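Local atomic coordinates of dihydrocoumarin hydrolase, AncDHCH1 (Synthetic construct, PDB entry 5HIF), a protein that probably hydrolyses the lactone dihydrocoumarin, as a reconstructed ancestral lactonase and a zinc-binding member of the metallo-beta-lactamase superfamily. Residues D42-Q47 / T241-S246; L152-L157 / G170-L175. All coordinates share one frame; numbering follows the deposited sequence.

Contact 1 (D42-Q47 / T241-S246); sequences DKLLNQ and TIQFDS
L45 and I242 face each other as a single antiparallel beta bridge, a non-hydrogen-bonded pair, which joins the turn after the short helix 41-44 to the loop leading into helix 248-265 of this metallo-beta-lactamase fold. Two backbone hydrogen bonds bracket the pair. Q243 N donates to L44 O over 2.9 Å, and N46 N reaches T241 O at 2.8 Å, meeting that oxygen from above its carbonyl plane. Beyond the backbones, the N46 amide turns onto the threonine hydroxyl: ND2 donates to T241 OG1 at 2.9 Å, nearly straight (173°) and within the amide plane. The hydroxyl can receive it because chi1 of 66° sets OG1 between the T241 backbone N and carbonyl carbon. At the other end L44 spreads its two methyls toward F244, CD1 lying 3.6 Å from CZ, obliquely to the ring. Among the buried side chains, L44 CB packs on I242 CG1 and L45 CD2 on I242 CD1, with V233 of helix 231-234 also against L45.

A second shell fixes these groups. Residues 242-245 form a type I beta turn, and D245 turns its carboxylate back to I242 N, while its OD1 bonds H205 ND1. The F244 side chain lies about 5 Å from a zinc ion at its nearest atoms, which brings this end of the contact close to the metal site. Finally, a water donates to N46 O at 2.8 Å and accepts from T241 N at 3.1 Å.

Contact 2 (L152-L157 / G170-L175); sequences LSQANL and GAMASL
M172 reaches out from helix 162-180 and ends over the start of helix 154-159, while L152 reaches back; together they join the link between helices 145-151 and 154-159 to helix 162-180, in packing away from the metals. In the conformer described, one of two, CG of M172 stands anti to the carbonyl carbon (chi1 -69°) and the chain is extended beyond it, which carries CE to the turn where the short helix begins. There CE lies 3.4 Å from S153 O, and SD packs 3.9 Å from L157 CD2, the two side chains crossing obliquely. L157 holds its CG anti to the backbone N (chi1 169°).

L152 divides its two methyls. CD2 settles on the backbone of the long helix, 3.6 Å from A171 O and 3.8 Å from A171 CB, whereas CD1 meets L175 CG at 4.2 Å, with the leucines at about a right angle. L175 also touches V125 of helix 122-125 and L128. The polar groups have partners elsewhere: S153 OG bonds D149 O, and Q154 NE2 bonds D158 OD2. Between the two segments, then, apolar side chains meet each other and backbone without a directed bond, and the fit depends on shape.

Both contacts are partly buried and sit well away from the centre of the chain, yet they differ in kind. Contact 1 joins elements 194 residues apart and relies on directed polar bonds between backbones at a helix end and in a loop, with hydrophobic side chains alongside them. Contact 2 is local, pairing segments only 13 residues apart, on successive helices and the link before the first, through apolar side chains, and it lies nested within the loop that contact 1 closes. No element is common to both, and their centres are 23 Å apart. Contact 1 brings an aromatic side chain near a zinc ion, whereas the A171 side chain of contact 2 is about 11 Å from one.

Contact 1 (D42-Q47 / T241-S246)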
loop_
_atom_site.group_PDB
_atom_site.type_symbol
_atom_site.label_atom_id
_atom_site.label_comp_id
_atom_site.label_asym_id
_atom_site.label_seq_id
_atom_site.Cartn_x
_atom_site.Cartn_y
_atom_site.Cartn_z
ATOM N N ASP A 42 -10.299 7.190 20.280
ATOM C CA ASP A 42 -11.545 7.185 21.006
ATOM C C ASP A 42 -11.602 8.407 21.935
ATOM O O ASP A 42 -12.636 9.036 22.090
ATOM C CB ASP A 42 -11.683 5.890 21.810
ATOM C CG ASP A 42 -10.454 5.580 22.623
ATOM O OD1 ASP A 42 -9.288 5.874 22.212
ATOM O OD2 ASP A 42 -10.609 5.039 23.758
ATOM N N LYS A 43 -10.471 8.747 22.527
ATOM C CA LYS A 43 -10.398 9.905 23.379
ATOM C C LYS A 43 -10.223 11.231 22.592
ATOM O O LYS A 43 -10.773 12.265 22.942
ATOM C CB LYS A 43 -9.209 9.692 24.287
ATOM C CG LYS A 43 -8.782 10.931 25.069
ATOM C CD LYS A 43 -8.160 10.620 26.437
ATOM C CE LYS A 43 -6.707 10.190 26.352
ATOM N NZ LYS A 43 -6.228 10.063 27.752
ATOM N N LEU A 44 -9.381 11.197 21.551
ATOM C CA LEU A 44 -9.016 12.391 20.830
ATOM C C LEU A 44 -10.110 12.954 19.951
ATOM O O LEU A 44 -10.215 14.185 19.772
ATOM C CB LEU A 44 -7.764 12.112 19.948
ATOM C CG LEU A 44 -6.480 11.852 20.739
ATOM C CD1 LEU A 44 -5.500 11.169 19.803
ATOM C CD2 LEU A 44 -5.890 13.099 21.368
ATOM N N LEU A 45 -10.910 12.088 19.295
ATOM C CA LEU A 45 -11.987 12.578 18.455
ATOM C C LEU A 45 -13.085 13.253 19.306
ATOM O O LEU A 45 -13.364 12.784 20.413
ATOM C CB LEU A 45 -12.586 11.510 17.547
ATOM C CG LEU A 45 -11.613 10.961 16.461
ATOM C CD1 LEU A 45 -12.212 9.705 15.863
ATOM C CD2 LEU A 45 -11.444 12.019 15.365
ATOM N N ASN A 46 -13.682 14.287 18.750
ATOM C CA ASN A 46 -14.703 15.107 19.479
ATOM C C ASN A 46 -16.100 14.593 19.243
ATOM O O ASN A 46 -16.959 15.216 18.630
ATOM C CB ASN A 46 -14.555 16.573 19.070
ATOM C CG ASN A 46 -13.334 17.241 19.680
ATOM O OD1 ASN A 46 -12.859 16.936 20.763
ATOM N ND2 ASN A 46 -12.731 18.128 18.879
ATOM N N GLN A 47 -16.261 13.351 19.649
ATOM C CA GLN A 47 -17.551 12.664 19.689
ATOM C C GLN A 47 -17.425 11.525 20.710
ATOM O O GLN A 47 -16.377 11.196 21.237
ATOM C CB GLN A 47 -17.939 12.180 18.289
ATOM C CG GLN A 47 -17.161 10.933 17.876
ATOM C CD GLN A 47 -17.654 10.395 16.571
ATOM O OE1 GLN A 47 -18.597 10.885 15.982
ATOM N NE2 GLN A 47 -16.979 9.339 16.077
ATOM N N THR A 241 -14.378 16.387 14.493
ATOM C CA THR A 241 -13.089 17.021 14.667
ATOM C C THR A 241 -12.248 16.309 15.701
ATOM O O THR A 241 -12.635 15.241 16.287
ATOM C CB THR A 241 -13.343 18.522 15.000
ATOM O OG1 THR A 241 -13.999 18.602 16.303
ATOM C CG2 THR A 241 -14.148 19.230 13.937
ATOM N N ILE A 242 -11.076 16.850 15.997
ATOM C CA ILE A 242 -10.121 16.204 16.874
ATOM C C ILE A 242 -9.460 17.220 17.809
ATOM O O ILE A 242 -9.326 18.435 17.423
ATOM C CB ILE A 242 -9.069 15.388 16.014
ATOM C CG1 ILE A 242 -8.304 14.382 16.847
ATOM C CG2 ILE A 242 -8.155 16.358 15.228
ATOM C CD1 ILE A 242 -7.619 13.283 15.973
ATOM N N GLN A 243 -9.035 16.739 18.966
ATOM C CA GLN A 243 -8.447 17.628 20.001
ATOM C C GLN A 243 -7.199 18.353 19.486
ATOM O O GLN A 243 -6.897 19.465 19.965
ATOM C CB GLN A 243 -8.129 16.867 21.288
ATOM C CG GLN A 243 -9.346 16.532 22.173
ATOM C CD GLN A 243 -8.917 15.583 23.297
ATOM O OE1 GLN A 243 -7.719 15.324 23.486
ATOM N NE2 GLN A 243 -9.880 14.980 23.960
ATOM N N PHE A 244 -6.505 17.765 18.498
ATOM C CA PHE A 244 -5.308 18.378 17.952
ATOM C C PHE A 244 -5.613 19.676 17.135
ATOM O O PHE A 244 -4.698 20.412 16.813
ATOM C CB PHE A 244 -4.593 17.394 17.028
ATOM C CG PHE A 244 -4.135 16.129 17.663
ATOM C CD1 PHE A 244 -3.583 16.117 18.934
ATOM C CD2 PHE A 244 -4.247 14.924 16.964
ATOM C CE1 PHE A 244 -3.123 14.946 19.505
ATOM C CE2 PHE A 244 -3.800 13.763 17.548
ATOM C CZ PHE A 244 -3.188 13.796 18.798
ATOM N N ASP A 245 -6.838 19.918 16.709
ATOM C CA ASP A 245 -7.190 21.121 16.001
ATOM C C ASP A 245 -7.120 22.345 16.862
ATOM O O ASP A 245 -7.688 22.363 17.957
ATOM C CB ASP A 245 -8.612 21.075 15.426
ATOM C CG ASP A 245 -8.800 19.939 14.397
ATOM O OD1 ASP A 245 -7.896 19.680 13.544
ATOM O OD2 ASP A 245 -9.942 19.393 14.350
ATOM N N SER A 246 -6.405 23.363 16.400
ATOM C CA SER A 246 -6.509 24.668 17.106
ATOM C C SER A 246 -7.916 25.281 17.103
ATOM O O SER A 246 -8.370 25.863 18.099
ATOM C CB SER A 246 -5.516 25.643 16.450
ATOM O OG SER A 246 -4.170 25.277 16.743
HETATM O O HOH W 1 -16.868 16.743 16.329
#

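Contact 2 (L152-L157 / G170-L175)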
loop_
_atom_site.group_PDB
_atom_site.type_symbol
_atom_site.label_atom_id
_atom_site.label_comp_id
_atom_site.label_asym_id
_atom_site.label_seq_id
_atom_site.Cartn_x
_atom_site.Cartn_y
_atom_site.Cartn_z
ATOM N N LEU A 152 6.219 29.953 16.910
ATOM C CA LEU A 152 7.581 30.366 17.092
ATOM C C LEU A 152 7.588 31.653 17.954
ATOM O O LEU A 152 8.560 32.315 17.916
ATOM C CB LEU A 152 8.271 30.617 15.789
ATOM C CG LEU A 152 8.210 29.432 14.782
ATOM C CD1 LEU A 152 8.917 29.807 13.490
ATOM C CD2 LEU A 152 8.729 28.135 15.365
ATOM N N SER A 153 6.527 31.858 18.754
ATOM C CA SER A 153 6.428 33.030 19.681
ATOM C C SER A 153 6.547 32.563 21.145
ATOM O O SER A 153 5.895 31.678 21.628
ATOM C CB SER A 153 5.204 33.849 19.370
ATOM O OG SER A 153 5.495 34.690 18.184
ATOM N N GLN A 154 7.560 33.094 21.825
ATOM C CA GLN A 154 7.795 32.762 23.232
ATOM C C GLN A 154 6.568 33.055 24.072
ATOM O O GLN A 154 6.274 32.260 24.988
ATOM C CB GLN A 154 9.022 33.558 23.742
ATOM C CG GLN A 154 9.403 33.183 25.184
ATOM C CD GLN A 154 9.950 31.829 25.323
ATOM O OE1 GLN A 154 10.695 31.361 24.427
ATOM N NE2 GLN A 154 9.546 31.097 26.369
ATOM N N ALA A 155 5.811 34.089 23.794
ATOM C CA ALA A 155 4.624 34.391 24.642
ATOM C C ALA A 155 3.656 33.240 24.561
ATOM O O ALA A 155 3.063 32.860 25.557
ATOM C CB ALA A 155 3.928 35.643 24.160
ATOM N N ASN A 156 3.488 32.633 23.368
ATOM C CA ASN A 156 2.475 31.579 23.243
ATOM C C ASN A 156 2.944 30.311 23.937
ATOM O O ASN A 156 2.151 29.598 24.502
ATOM C CB ASN A 156 2.186 31.308 21.772
ATOM C CG ASN A 156 1.500 32.473 21.104
ATOM O OD1 ASN A 156 0.694 33.178 21.763
ATOM N ND2 ASN A 156 1.771 32.711 19.841
ATOM N N LEU A 157 4.251 30.025 23.877
ATOM C CA LEU A 157 4.788 28.921 24.625
ATOM C C LEU A 157 4.441 29.149 26.115
ATOM O O LEU A 157 3.972 28.250 26.839
ATOM C CB LEU A 157 6.321 28.840 24.419
ATOM C CG LEU A 157 7.122 27.940 25.293
ATOM C CD1 LEU A 157 6.536 26.593 25.429
ATOM C CD2 LEU A 157 8.569 27.885 24.733
ATOM N N GLY A 170 9.311 22.335 20.376
ATOM C CA GLY A 170 9.738 21.492 19.224
ATOM C C GLY A 170 9.772 22.290 17.947
ATOM O O GLY A 170 10.698 22.107 17.125
ATOM N N ALA A 171 8.767 23.126 17.742
ATOM C CA ALA A 171 8.726 23.956 16.524
ATOM C C ALA A 171 9.910 24.897 16.505
ATOM O O ALA A 171 10.605 25.062 15.488
ATOM C CB ALA A 171 7.441 24.732 16.425
ATOM N N MET A 172 10.139 25.584 17.622
ATOM C CA MET A 172 11.237 26.518 17.713
ATOM C C MET A 172 12.586 25.814 17.485
ATOM O O MET A 172 13.413 26.292 16.694
ATOM C CB MET A 172 11.222 27.217 19.099
ATOM C CG MET A 172 10.056 28.153 19.294
ATOM S SD MET A 172 9.742 28.471 21.075
ATOM C CE MET A 172 8.574 29.760 21.021
ATOM N N ALA A 173 12.807 24.647 18.109
ATOM C CA ALA A 173 14.048 23.966 17.959
ATOM C C ALA A 173 14.237 23.448 16.539
ATOM O O ALA A 173 15.339 23.446 16.021
ATOM C CB ALA A 173 14.132 22.795 18.936
ATOM N N SER A 174 13.117 23.072 15.909
ATOM C CA SER A 174 13.174 22.531 14.551
ATOM C C SER A 174 13.470 23.579 13.522
ATOM O O SER A 174 14.258 23.351 12.569
ATOM C CB SER A 174 11.853 21.815 14.192
ATOM O OG SER A 174 11.617 20.704 15.092
ATOM N N LEU A 175 12.847 24.732 13.683
ATOM C CA LEU A 175 13.069 25.836 12.714
ATOM C C LEU A 175 14.328 26.686 12.932
ATOM O O LEU A 175 14.786 27.373 12.035
ATOM C CB LEU A 175 11.872 26.764 12.693
ATOM C CG LEU A 175 10.698 26.391 11.817
ATOM C CD1 LEU A 175 11.052 26.495 10.319
ATOM C CD2 LEU A 175 10.211 25.029 12.087
#